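Local coordinates for protein 4-alpha-glucanotransferase (Aquifex aeolicus, PDB 1TZ7) that belongs to the amylomaltase (disproportionating enzyme) family, a group of enzymes built around a barrel of eight parallel strands wrapped by helices, at residues H29-S32 with G38-D41; L33-P36 with G40-G43; A46-D51 with E485-K490; S59-L64 with K207-L212; Y399-H404 with M457-N462. All blocks are in the same frame, centred on the assembly; numbering follows the deposited sequence.

Four of the five contacts involve the first two barrel strands, their connecting loop or helix 44-56. Contacts 1 and 2, with centres about 5 Å apart, share Gly40 and Asp41 and fold the long loop between strand 23-27 and helix 44-56 onto itself. That helix then enters contact 3, where it meets residues 485-490 from near the end of the chain. Contact 4 packs strand 60-62 against helix 192-218; its centre is about 15 Å from that of contact 3, and Phe49 and Trp61 join the two. Contact 5 lies where strand 397-400 ends, its centre about 19 Å from that of contact 4; Gln62 bonds to Tyr400, and Tyr487 joins contacts 3 and 5. Early and late chain segments together build one barrel.

Contact 1 (H29-S32 with G38-D41); sequences HVTS and GIGD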
# COMPACT_ATOMS: atom_id res chain seq x y z
N HIS A 29 -7.94 -1.52 3.57
CA HIS A 29 -7.72 -0.90 2.27
C HIS A 29 -9.00 -0.30 1.73
O HIS A 29 -10.10 -0.78 2.02
CB HIS A 29 -7.20 -1.94 1.29
CG HIS A 29 -6.64 -1.37 0.02
ND1 HIS A 29 -5.67 -0.39 0.00
CD2 HIS A 29 -6.90 -1.67 -1.27
CE1 HIS A 29 -5.37 -0.10 -1.25
NE2 HIS A 29 -6.10 -0.86 -2.04
N VAL A 30 -8.85 0.76 0.95
CA VAL A 30 -9.99 1.49 0.41
C VAL A 30 -10.95 0.56 -0.35
O VAL A 30 -12.15 0.72 -0.28
CB VAL A 30 -9.52 2.65 -0.52
CG1 VAL A 30 -10.71 3.34 -1.15
CG2 VAL A 30 -8.67 3.67 0.27
N THR A 31 -10.39 -0.42 -1.07
CA THR A 31 -11.20 -1.33 -1.91
C THR A 31 -12.18 -2.13 -1.07
O THR A 31 -13.24 -2.51 -1.55
CB THR A 31 -10.30 -2.30 -2.71
OG1 THR A 31 -9.47 -3.05 -1.82
CG2 THR A 31 -9.32 -1.55 -3.61
N SER A 32 -11.82 -2.38 0.19
CA SER A 32 -12.62 -3.24 1.07
C SER A 32 -13.85 -2.53 1.65
O SER A 32 -14.73 -3.17 2.22
CB SER A 32 -11.75 -3.78 2.21
OG SER A 32 -10.68 -4.56 1.71
N GLY A 38 -19.28 -1.66 -6.86
CA GLY A 38 -18.48 -2.82 -7.24
C GLY A 38 -17.17 -2.89 -6.49
O GLY A 38 -16.49 -3.91 -6.52
N ILE A 39 -16.82 -1.80 -5.82
CA ILE A 39 -15.55 -1.69 -5.13
C ILE A 39 -15.60 -0.52 -4.15
O ILE A 39 -16.40 0.40 -4.31
CB ILE A 39 -14.39 -1.49 -6.17
CG1 ILE A 39 -13.03 -1.66 -5.50
CG2 ILE A 39 -14.49 -0.10 -6.83
CD1 ILE A 39 -11.92 -1.97 -6.48
N GLY A 40 -14.76 -0.56 -3.12
CA GLY A 40 -14.67 0.53 -2.16
C GLY A 40 -14.09 1.78 -2.80
O GLY A 40 -13.26 1.68 -3.71
N ASP A 41 -14.52 2.95 -2.34
CA ASP A 41 -14.09 4.22 -2.92
C ASP A 41 -13.92 5.33 -1.86
O ASP A 41 -14.09 5.09 -0.66
CB ASP A 41 -15.08 4.68 -4.03
CG ASP A 41 -16.51 4.81 -3.53
OD1 ASP A 41 -16.72 5.41 -2.47
OD2 ASP A 41 -17.48 4.34 -4.15
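Val30 and Thr31 meet Ile39, Gly40 and Asp41 in a tight, buried contact between two parts of one loop, the long connection that leaves barrel strand 23-27 and leads into helix 44-56. Residues 30-32 form a short 3-10 turn, and the carbonyl groups of Val30 and Thr31 face Gly40. The backbone N of Gly40 donates to Thr31 O at 2.9 Å (N-H...O angle 142°). Beside this bond, Gly40 CA lies 3.1 Å from Val30 O in a CA-H...O contact. Glycine suits this place because a bare alpha carbon lets two successive carbonyl oxygens come so close to it.

Apolar groups flank the backbone core. Ile39 has CG1 anti to its own N (chi1 -168°), which carries CD1 across to Thr31, where it meets the methyl CG2 at 3.9 Å. Thr31 offers both this methyl and its CB to Ile39, while Tyr117 of helix 117-133 touches both side chains. Val30 CG1 rests 3.8 Å from Asp41 O, and the compact branched valine also packs on Leu42. The chemistry thus amounts to one ordinary backbone bond backed by a weak carbon donor, so the two parts of the loop are joined mainly through backbone atoms, with methyl packing at the sides.

Contact 2 (L33-P36 with G40-G43); sequences LPSP and GDLG
Ser35 OG is gripped by two partners: it accepts from the backbone N of Asp41 at 3.2 Å, with an N-H...O angle of 139°, and it is hydrogen-bonded to a water at 2.9 Å. The same water donates to Asp41 OD1, so it bridges the two side chains. With OG anti to its carbonyl carbon (chi1 -54°), Ser35 turns its hydroxyl to the Asp41 backbone, while its CB sits 3.2 Å from Asp41 OD2. Serine fits because it is small and its oxygen can accept from an N-H while bonding a water.

Asp41 is further held by its own chain. OD1 accepts from Gly43 N at 3.0 Å, on the anti side and somewhat out of the carboxylate plane, which makes an Asx turn just ahead of helix 44-56, where Gly43 is the N-cap.

Leu33 supplies the apolar side: its CB lies 3.8 Å from Gly40 CA. Its CD2 lies 3.6 Å from Asp41 O and also touches Ala46, while the other methyl, CD1, packs on Phe49. Pro34 centres an inverse gamma turn that carries the chain from Leu33 to Ser35, whose carbonyl accepts from Arg482. A buried carboxylate is thereby supplied with donors by backbone and water, consistent with a well-ordered lead-in to helix 44-56.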
# COMPACT_ATOMS: atom_id res chain seq x y z
N LEU A 33 -13.90 -1.20 1.51
CA LEU A 33 -15.08 -0.42 1.91
C LEU A 33 -16.32 -0.92 1.16
O LEU A 33 -16.23 -1.28 -0.01
CB LEU A 33 -14.87 1.07 1.59
CG LEU A 33 -14.36 2.08 2.64
CD1 LEU A 33 -14.19 1.58 4.05
CD2 LEU A 33 -13.21 2.97 2.15
N PRO A 34 -17.47 -0.94 1.84
CA PRO A 34 -18.72 -1.46 1.25
C PRO A 34 -19.48 -0.44 0.38
O PRO A 34 -20.68 -0.25 0.56
CB PRO A 34 -19.55 -1.84 2.48
CG PRO A 34 -19.12 -0.85 3.54
CD PRO A 34 -17.67 -0.49 3.24
N SER A 35 -18.78 0.19 -0.56
CA SER A 35 -19.40 1.16 -1.45
C SER A 35 -20.23 0.45 -2.52
O SER A 35 -19.98 -0.72 -2.82
CB SER A 35 -18.34 2.03 -2.11
OG SER A 35 -17.50 2.63 -1.14
N PRO A 36 -21.22 1.15 -3.09
CA PRO A 36 -22.26 0.50 -3.89
C PRO A 36 -21.88 0.23 -5.36
O PRO A 36 -22.72 -0.28 -6.09
CB PRO A 36 -23.43 1.50 -3.82
CG PRO A 36 -22.89 2.73 -3.05
CD PRO A 36 -21.42 2.60 -3.00
N GLY A 40 -14.76 -0.56 -3.12
CA GLY A 40 -14.67 0.53 -2.16
C GLY A 40 -14.09 1.78 -2.80
O GLY A 40 -13.26 1.68 -3.71
N ASP A 41 -14.52 2.95 -2.34
CA ASP A 41 -14.09 4.22 -2.92
C ASP A 41 -13.92 5.33 -1.86
O ASP A 41 -14.09 5.09 -0.66
CB ASP A 41 -15.08 4.68 -4.03
CG ASP A 41 -16.51 4.81 -3.53
OD1 ASP A 41 -16.72 5.41 -2.47
OD2 ASP A 41 -17.48 4.34 -4.15
N LEU A 42 -13.57 6.53 -2.31
CA LEU A 42 -13.22 7.63 -1.41
C LEU A 42 -14.45 8.48 -1.05
O LEU A 42 -14.33 9.63 -0.63
CB LEU A 42 -12.15 8.52 -2.05
CG LEU A 42 -10.88 7.81 -2.52
CD1 LEU A 42 -9.93 8.79 -3.20
CD2 LEU A 42 -10.19 7.11 -1.37
N GLY A 43 -15.64 7.89 -1.21
CA GLY A 43 -16.88 8.60 -0.98
C GLY A 43 -17.53 8.24 0.34
O GLY A 43 -16.85 7.95 1.33
O HOH W 1 -18.67 5.22 -0.85

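Contact 3 (A46-D51 with E485-K490); sequences AYRFLD and EDYTQK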
# COMPACT_ATOMS: atom_id res chain seq x y z
N ALA A 46 -16.19 5.72 2.95
CA ALA A 46 -14.91 6.11 3.53
C ALA A 46 -15.12 7.05 4.71
O ALA A 46 -14.48 6.91 5.75
CB ALA A 46 -14.03 6.77 2.48
N TYR A 47 -16.04 8.00 4.55
CA TYR A 47 -16.35 8.96 5.62
C TYR A 47 -17.05 8.29 6.79
O TYR A 47 -16.80 8.62 7.94
CB TYR A 47 -17.20 10.10 5.07
CG TYR A 47 -16.43 11.03 4.17
CD1 TYR A 47 -15.77 12.14 4.68
CD2 TYR A 47 -16.35 10.79 2.80
CE1 TYR A 47 -15.06 12.99 3.85
CE2 TYR A 47 -15.64 11.64 1.96
CZ TYR A 47 -15.00 12.73 2.49
OH TYR A 47 -14.29 13.57 1.67
N ARG A 48 -17.94 7.34 6.49
CA ARG A 48 -18.63 6.57 7.52
C ARG A 48 -17.63 5.75 8.34
O ARG A 48 -17.81 5.58 9.54
CB ARG A 48 -19.67 5.64 6.88
CG ARG A 48 -20.45 4.78 7.89
CD ARG A 48 -21.90 5.22 8.10
NE ARG A 48 -22.68 5.15 6.87
CZ ARG A 48 -23.12 4.02 6.31
NH1 ARG A 48 -22.86 2.85 6.88
NH2 ARG A 48 -23.82 4.07 5.19
N PHE A 49 -16.59 5.25 7.68
CA PHE A 49 -15.57 4.46 8.35
C PHE A 49 -14.72 5.33 9.26
O PHE A 49 -14.38 4.94 10.36
CB PHE A 49 -14.69 3.74 7.33
CG PHE A 49 -13.52 3.03 7.94
CD1 PHE A 49 -13.71 1.93 8.75
CD2 PHE A 49 -12.22 3.48 7.71
CE1 PHE A 49 -12.63 1.27 9.33
CE2 PHE A 49 -11.12 2.82 8.29
CZ PHE A 49 -11.33 1.73 9.09
N LEU A 50 -14.37 6.53 8.78
CA LEU A 50 -13.65 7.50 9.61
C LEU A 50 -14.48 7.91 10.84
O LEU A 50 -13.94 8.06 11.92
CB LEU A 50 -13.29 8.74 8.79
CG LEU A 50 -12.19 8.55 7.72
CD1 LEU A 50 -11.94 9.85 6.98
CD2 LEU A 50 -10.90 8.03 8.35
N ASP A 51 -15.80 8.06 10.65
CA ASP A 51 -16.72 8.36 11.77
C ASP A 51 -16.69 7.25 12.80
O ASP A 51 -16.75 7.50 13.98
CB ASP A 51 -18.16 8.53 11.27
CG ASP A 51 -18.38 9.84 10.55
OD1 ASP A 51 -17.52 10.74 10.64
OD2 ASP A 51 -19.40 10.05 9.85
N GLU A 485 -20.87 -6.64 5.89
CA GLU A 485 -21.76 -6.56 7.06
C GLU A 485 -21.71 -5.16 7.68
O GLU A 485 -20.85 -4.36 7.35
CB GLU A 485 -21.36 -7.62 8.10
CG GLU A 485 -20.03 -7.34 8.80
CD GLU A 485 -19.48 -8.55 9.55
OE1 GLU A 485 -19.69 -8.62 10.78
OE2 GLU A 485 -18.85 -9.41 8.91
N ASP A 486 -22.64 -4.89 8.59
CA ASP A 486 -22.64 -3.63 9.35
C ASP A 486 -21.59 -3.69 10.47
O ASP A 486 -21.87 -4.18 11.56
CB ASP A 486 -24.03 -3.35 9.94
CG ASP A 486 -24.10 -1.99 10.67
OD1 ASP A 486 -23.10 -1.23 10.63
OD2 ASP A 486 -25.10 -1.62 11.29
N TYR A 487 -20.40 -3.18 10.18
CA TYR A 487 -19.27 -3.26 11.11
C TYR A 487 -19.42 -2.31 12.31
O TYR A 487 -18.67 -2.43 13.27
CB TYR A 487 -17.96 -2.96 10.37
CG TYR A 487 -17.90 -1.59 9.74
CD1 TYR A 487 -18.32 -1.39 8.44
CD2 TYR A 487 -17.44 -0.49 10.46
CE1 TYR A 487 -18.28 -0.14 7.85
CE2 TYR A 487 -17.39 0.77 9.88
CZ TYR A 487 -17.82 0.94 8.57
OH TYR A 487 -17.78 2.18 7.98
N THR A 488 -20.37 -1.38 12.23
CA THR A 488 -20.54 -0.37 13.31
C THR A 488 -21.22 -0.97 14.55
O THR A 488 -21.24 -0.34 15.61
CB THR A 488 -21.33 0.87 12.81
OG1 THR A 488 -22.67 0.49 12.47
CG2 THR A 488 -20.75 1.42 11.51
N GLN A 489 -21.78 -2.17 14.41
CA GLN A 489 -22.32 -2.91 15.56
C GLN A 489 -21.21 -3.29 16.54
O GLN A 489 -21.46 -3.55 17.72
CB GLN A 489 -23.06 -4.17 15.09
CG GLN A 489 -24.26 -3.91 14.19
CD GLN A 489 -25.24 -2.92 14.79
OE1 GLN A 489 -25.76 -3.13 15.88
NE2 GLN A 489 -25.48 -1.82 14.07
N LYS A 490 -19.97 -3.33 16.04
CA LYS A 490 -18.82 -3.70 16.87
C LYS A 490 -18.32 -2.53 17.74
O LYS A 490 -17.35 -2.68 18.47
CB LYS A 490 -17.67 -4.19 15.97
CG LYS A 490 -18.02 -5.39 15.09
CD LYS A 490 -18.16 -6.66 15.91
CE LYS A 490 -18.43 -7.86 15.02
NZ LYS A 490 -19.22 -8.90 15.72
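Tyr487, Arg48 and Phe49 carry this contact, in which a short 3-10 segment near the end of the chain lays one phenol against helix 44-56. Tyr487 has CG between its backbone N and carbonyl carbon (chi1 60°), and the ring projects from the turn so that its OH reaches the helix surface. There OH lies 3.2 Å from Phe49 CA and 3.5 Å from Phe49 CB; it also approaches Phe49 N, but at an angle too poor for a hydrogen bond.

The Phe49 and Tyr487 side chains cross at about a right angle, and Tyr487 CE2 comes to the edge of the Phe49 ring, 4.0 Å from CD1. Phenylalanine is well placed here, since its ring also meets Trp61, on barrel strand 60-62, edge-to-face, between helix and strand. Arg48 contributes its aliphatic part: CG passes 3.7 Å from Tyr487 OH, and the bent chain carries the guanidinium back to a salt bridge with Glu45 in its own helix.

Within the turn itself, Asp486 OD1 accepts from both Thr488 OG1, at 2.6 Å, and Thr488 N, an Asx turn, while OD2 accepts from Gln489 NE2. Thr488 CG2 lies over one face of the tyrosine, toward its rim. Across the two segments, then, the attachment is by van der Waals packing of a phenol and a methylene chain, whereas the hydrogen bonds of Asp486 to Thr488 and Gln489 shape the turn that carries the ring.

Contact 4 (S59-L64 with K207-L212); sequences SLWQVL and KQWEKL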
# COMPACT_ATOMS: atom_id res chain seq x y z
N SER A 59 -7.09 6.20 16.46
CA SER A 59 -6.32 7.36 15.98
C SER A 59 -5.57 7.06 14.67
O SER A 59 -4.94 7.95 14.11
CB SER A 59 -5.31 7.79 17.03
OG SER A 59 -5.93 8.12 18.24
N LEU A 60 -5.62 5.82 14.21
CA LEU A 60 -4.82 5.40 13.05
C LEU A 60 -5.65 4.64 12.04
O LEU A 60 -6.50 3.84 12.40
CB LEU A 60 -3.63 4.54 13.49
CG LEU A 60 -2.63 5.18 14.44
CD1 LEU A 60 -1.73 4.12 15.05
CD2 LEU A 60 -1.81 6.23 13.72
N TRP A 61 -5.38 4.90 10.76
CA TRP A 61 -5.96 4.14 9.67
C TRP A 61 -4.85 3.74 8.71
O TRP A 61 -4.17 4.60 8.15
CB TRP A 61 -7.00 4.98 8.94
CG TRP A 61 -7.59 4.32 7.73
CD1 TRP A 61 -7.72 2.98 7.51
CD2 TRP A 61 -8.13 4.97 6.58
NE1 TRP A 61 -8.30 2.75 6.29
CE2 TRP A 61 -8.57 3.96 5.69
CE3 TRP A 61 -8.29 6.31 6.20
CZ2 TRP A 61 -9.16 4.25 4.45
CZ3 TRP A 61 -8.87 6.59 4.97
CH2 TRP A 61 -9.30 5.56 4.11
N GLN A 62 -4.65 2.44 8.52
CA GLN A 62 -3.65 1.96 7.57
C GLN A 62 -4.29 1.45 6.29
O GLN A 62 -5.19 0.61 6.32
CB GLN A 62 -2.77 0.87 8.18
CG GLN A 62 -1.57 0.49 7.29
CD GLN A 62 -0.53 -0.38 7.98
OE1 GLN A 62 0.05 -1.27 7.36
NE2 GLN A 62 -0.29 -0.12 9.25
N VAL A 63 -3.82 1.97 5.17
CA VAL A 63 -4.25 1.52 3.86
C VAL A 63 -3.09 0.86 3.14
O VAL A 63 -1.94 0.96 3.57
CB VAL A 63 -4.77 2.71 3.00
CG1 VAL A 63 -6.08 3.25 3.56
CG2 VAL A 63 -3.72 3.84 2.92
N LEU A 64 -3.40 0.17 2.05
CA LEU A 64 -2.36 -0.33 1.14
C LEU A 64 -2.05 0.77 0.10
O LEU A 64 -2.70 1.82 0.10
CB LEU A 64 -2.83 -1.62 0.46
CG LEU A 64 -3.53 -2.64 1.38
CD1 LEU A 64 -4.08 -3.80 0.58
CD2 LEU A 64 -2.58 -3.14 2.46
N LYS A 207 -8.14 15.17 -5.45
CA LYS A 207 -9.07 16.10 -4.80
C LYS A 207 -10.01 15.35 -3.85
O LYS A 207 -10.35 15.86 -2.78
CB LYS A 207 -9.88 16.87 -5.85
CG LYS A 207 -9.50 18.36 -5.97
CD LYS A 207 -8.00 18.55 -6.26
CE LYS A 207 -7.38 19.63 -5.37
NZ LYS A 207 -7.12 20.90 -6.11
N GLN A 208 -10.43 14.15 -4.23
CA GLN A 208 -11.25 13.33 -3.37
C GLN A 208 -10.46 12.83 -2.14
O GLN A 208 -11.00 12.75 -1.04
CB GLN A 208 -11.84 12.15 -4.14
CG GLN A 208 -12.99 12.54 -5.07
CD GLN A 208 -13.75 11.34 -5.61
OE1 GLN A 208 -13.43 10.20 -5.29
NE2 GLN A 208 -14.76 11.59 -6.44
N TRP A 209 -9.19 12.51 -2.34
CA TRP A 209 -8.35 12.09 -1.23
C TRP A 209 -8.02 13.25 -0.29
O TRP A 209 -7.96 13.08 0.92
CB TRP A 209 -7.06 11.45 -1.71
CG TRP A 209 -6.24 10.96 -0.58
CD1 TRP A 209 -5.22 11.63 0.04
CD2 TRP A 209 -6.41 9.73 0.13
NE1 TRP A 209 -4.73 10.87 1.07
CE2 TRP A 209 -5.44 9.70 1.15
CE3 TRP A 209 -7.28 8.64 -0.01
CZ2 TRP A 209 -5.32 8.63 2.03
CZ3 TRP A 209 -7.15 7.58 0.87
CH2 TRP A 209 -6.18 7.58 1.87
N GLU A 210 -7.81 14.43 -0.87
CA GLU A 210 -7.54 15.64 -0.09
C GLU A 210 -8.70 15.92 0.86
O GLU A 210 -8.49 16.25 2.03
CB GLU A 210 -7.32 16.83 -1.03
CG GLU A 210 -7.09 18.16 -0.32
CD GLU A 210 -6.86 19.31 -1.29
OE1 GLU A 210 -7.82 19.72 -1.97
OE2 GLU A 210 -5.72 19.81 -1.36
N LYS A 211 -9.92 15.78 0.36
CA LYS A 211 -11.12 16.01 1.15
C LYS A 211 -11.26 14.96 2.26
O LYS A 211 -11.62 15.29 3.39
CB LYS A 211 -12.37 15.97 0.24
CG LYS A 211 -13.54 16.77 0.76
CD LYS A 211 -14.76 16.65 -0.17
CE LYS A 211 -14.68 17.62 -1.35
NZ LYS A 211 -14.08 16.99 -2.56
N LEU A 212 -10.97 13.71 1.93
CA LEU A 212 -11.08 12.63 2.90
C LEU A 212 -10.00 12.77 3.97
O LEU A 212 -10.25 12.52 5.15
CB LEU A 212 -10.94 11.28 2.20
CG LEU A 212 -11.12 10.04 3.09
CD1 LEU A 212 -12.55 9.93 3.58
CD2 LEU A 212 -10.71 8.79 2.33
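Barrel strand 60-62 and the outer helix 192-218 are joined here by packing between the inner wall and the helical layer, with Trp61 on the strand facing Leu212 and Trp209 on the helix. Trp61 has CG anti to its backbone N (chi1 176°), which swings the indole outward from the strand. Its far corner does the touching: Leu212 CD2 lies in the ring plane at the edge, 3.9 Å from both CZ3 and CH2. Leucine suits the place because its branched end puts one methyl, CD2, at the indole edge; the side chains cross at about a right angle.

The neighbouring Trp209 brings its own CH2 to 4.2 Å from Trp61 CZ3. The six-membered rings have centroids 6.0 Å apart and planes at 31°, so the indoles approach obliquely, corner to corner. Both indole nitrogens are satisfied in this buried setting, Trp61 NE1 by Leu28 O and Trp209 NE1 by Leu299 O. Val63 CG1 lies over one face of Trp61, toward its rim.

Leu42 of the loop before helix 44-56 packs on Trp209 and Leu212, and Leu50 of that helix touches both Trp61 and Leu212. The cluster fills the junction of helix 192-218, helix 44-56 and strand 60-62, with Trp209 also touching Ile223 of strand 222-227.

Contact 5 (Y399-H404 with M457-N462); sequences YYTSTH and MQDLLN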
# COMPACT_ATOMS: atom_id res chain seq x y z
N TYR A 399 2.32 -2.85 16.27
CA TYR A 399 1.97 -4.24 16.63
C TYR A 399 0.63 -4.60 15.99
O TYR A 399 -0.40 -4.02 16.32
CB TYR A 399 1.84 -4.35 18.16
CG TYR A 399 1.95 -5.76 18.76
CD1 TYR A 399 1.64 -5.97 20.10
CD2 TYR A 399 2.38 -6.85 18.00
CE1 TYR A 399 1.74 -7.23 20.67
CE2 TYR A 399 2.48 -8.11 18.57
CZ TYR A 399 2.16 -8.29 19.92
OH TYR A 399 2.25 -9.52 20.50
N TYR A 400 0.67 -5.56 15.07
CA TYR A 400 -0.53 -5.99 14.32
C TYR A 400 -1.10 -7.26 14.92
O TYR A 400 -0.36 -8.09 15.43
CB TYR A 400 -0.16 -6.23 12.85
CG TYR A 400 0.32 -5.00 12.12
CD1 TYR A 400 1.65 -4.59 12.20
CD2 TYR A 400 -0.56 -4.23 11.37
CE1 TYR A 400 2.09 -3.46 11.53
CE2 TYR A 400 -0.13 -3.09 10.70
CZ TYR A 400 1.19 -2.71 10.79
OH TYR A 400 1.62 -1.57 10.13
N THR A 401 -2.42 -7.43 14.83
CA THR A 401 -3.02 -8.74 15.03
C THR A 401 -2.64 -9.63 13.86
O THR A 401 -2.11 -10.72 14.03
CB THR A 401 -4.58 -8.64 15.14
OG1 THR A 401 -5.11 -7.93 14.01
CG2 THR A 401 -4.99 -7.79 16.34
N SER A 402 -2.92 -9.14 12.66
CA SER A 402 -2.46 -9.78 11.44
C SER A 402 -2.37 -8.74 10.32
O SER A 402 -2.73 -7.57 10.52
CB SER A 402 -3.42 -10.92 11.04
OG SER A 402 -4.73 -10.45 10.84
N THR A 403 -1.87 -9.15 9.16
CA THR A 403 -1.73 -8.24 8.03
C THR A 403 -2.40 -8.78 6.80
O THR A 403 -2.92 -9.90 6.79
CB THR A 403 -0.23 -7.97 7.71
OG1 THR A 403 0.37 -9.15 7.16
CG2 THR A 403 0.57 -7.70 8.99
N HIS A 404 -2.38 -7.99 5.75
CA HIS A 404 -3.03 -8.33 4.51
C HIS A 404 -2.34 -9.49 3.76
O HIS A 404 -2.92 -10.08 2.86
CB HIS A 404 -3.09 -7.12 3.63
CG HIS A 404 -1.75 -6.61 3.19
ND1 HIS A 404 -0.74 -6.25 4.05
CD2 HIS A 404 -1.28 -6.40 1.98
CE1 HIS A 404 0.30 -5.84 3.34
NE2 HIS A 404 -0.01 -5.92 2.09
N MET A 457 -9.07 -5.36 9.91
CA MET A 457 -10.52 -5.25 9.99
C MET A 457 -11.17 -6.63 10.09
O MET A 457 -12.12 -6.82 10.82
CB MET A 457 -11.08 -4.49 8.78
CG MET A 457 -12.57 -4.21 8.86
SD MET A 457 -12.98 -3.07 10.21
CE MET A 457 -14.66 -2.64 9.78
N GLN A 458 -10.62 -7.59 9.34
CA GLN A 458 -11.15 -8.97 9.32
C GLN A 458 -11.14 -9.60 10.71
O GLN A 458 -11.99 -10.43 11.03
CB GLN A 458 -10.34 -9.84 8.35
CG GLN A 458 -10.52 -9.48 6.88
CD GLN A 458 -9.41 -8.58 6.36
OE1 GLN A 458 -9.06 -7.60 7.00
NE2 GLN A 458 -8.87 -8.91 5.20
N ASP A 459 -10.15 -9.23 11.53
CA ASP A 459 -10.06 -9.72 12.91
C ASP A 459 -11.12 -9.08 13.80
O ASP A 459 -11.73 -9.75 14.64
CB ASP A 459 -8.67 -9.44 13.48
CG ASP A 459 -7.57 -10.21 12.76
OD1 ASP A 459 -7.88 -11.23 12.10
OD2 ASP A 459 -6.37 -9.87 12.80
N LEU A 460 -11.35 -7.79 13.61
CA LEU A 460 -12.42 -7.08 14.30
C LEU A 460 -13.77 -7.74 14.02
O LEU A 460 -14.63 -7.82 14.90
CB LEU A 460 -12.46 -5.62 13.86
CG LEU A 460 -12.78 -4.56 14.92
CD1 LEU A 460 -13.18 -3.25 14.25
CD2 LEU A 460 -13.86 -5.02 15.88
N LEU A 461 -13.94 -8.22 12.79
CA LEU A 461 -15.21 -8.82 12.36
C LEU A 461 -15.23 -10.33 12.58
O LEU A 461 -16.22 -11.00 12.27
CB LEU A 461 -15.45 -8.50 10.88
CG LEU A 461 -15.59 -7.01 10.54
CD1 LEU A 461 -15.69 -6.80 9.04
CD2 LEU A 461 -16.78 -6.40 11.25
N ASN A 462 -14.14 -10.87 13.13
CA ASN A 462 -14.06 -12.29 13.47
C ASN A 462 -14.27 -13.20 12.24
O ASN A 462 -15.06 -14.15 12.27
CB ASN A 462 -15.08 -12.64 14.57
CG ASN A 462 -14.61 -13.77 15.48
OD1 ASN A 462 -13.44 -14.16 15.45
ND2 ASN A 462 -15.52 -14.29 16.29
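Asp459 of helix 457-460 reaches toward Thr401 and Ser402, which follow barrel strand 397-400. Its CB passes 3.9 Å from Thr401 OG1, and CG is anti to the carbonyl carbon (chi1 -65°), which carries the carboxylate to the loop. The carboxylate carbon lies 3.4 Å from Ser402 OG. Beyond it, OD2 is the gripped atom: it accepts from Thr401 OG1 at 2.6 Å, using its anti lone pair, and from Ser402 OG at 2.6 Å, on the syn side and 24° out of the carboxylate plane. The other oxygen, OD1, turns to the backbone N of Ile409.

Both hydroxyls stand between the backbone N and carbonyl carbon of their residues (Thr401 chi1 54°), which makes two successive loop residues converge on one oxygen. Threonine and serine suit this because a small hydroxyl donates to the acid and can accept at the same time: Thr401 OG1 takes a bond from Gln456 N, the residue just before the helix. The Thr401 side chain also touches Ile442 and Val445 of helix 437-447.

Short helix 457-460 ends nearby in a Schellman motif at Asn462, whose side chain is held by Asn438 and by Glu435 O. With donors arriving at both oxygens, the buried carboxylate would plausibly be stabilised as the anion, tying the end of strand 397-400 to the helix that follows strand 452-456.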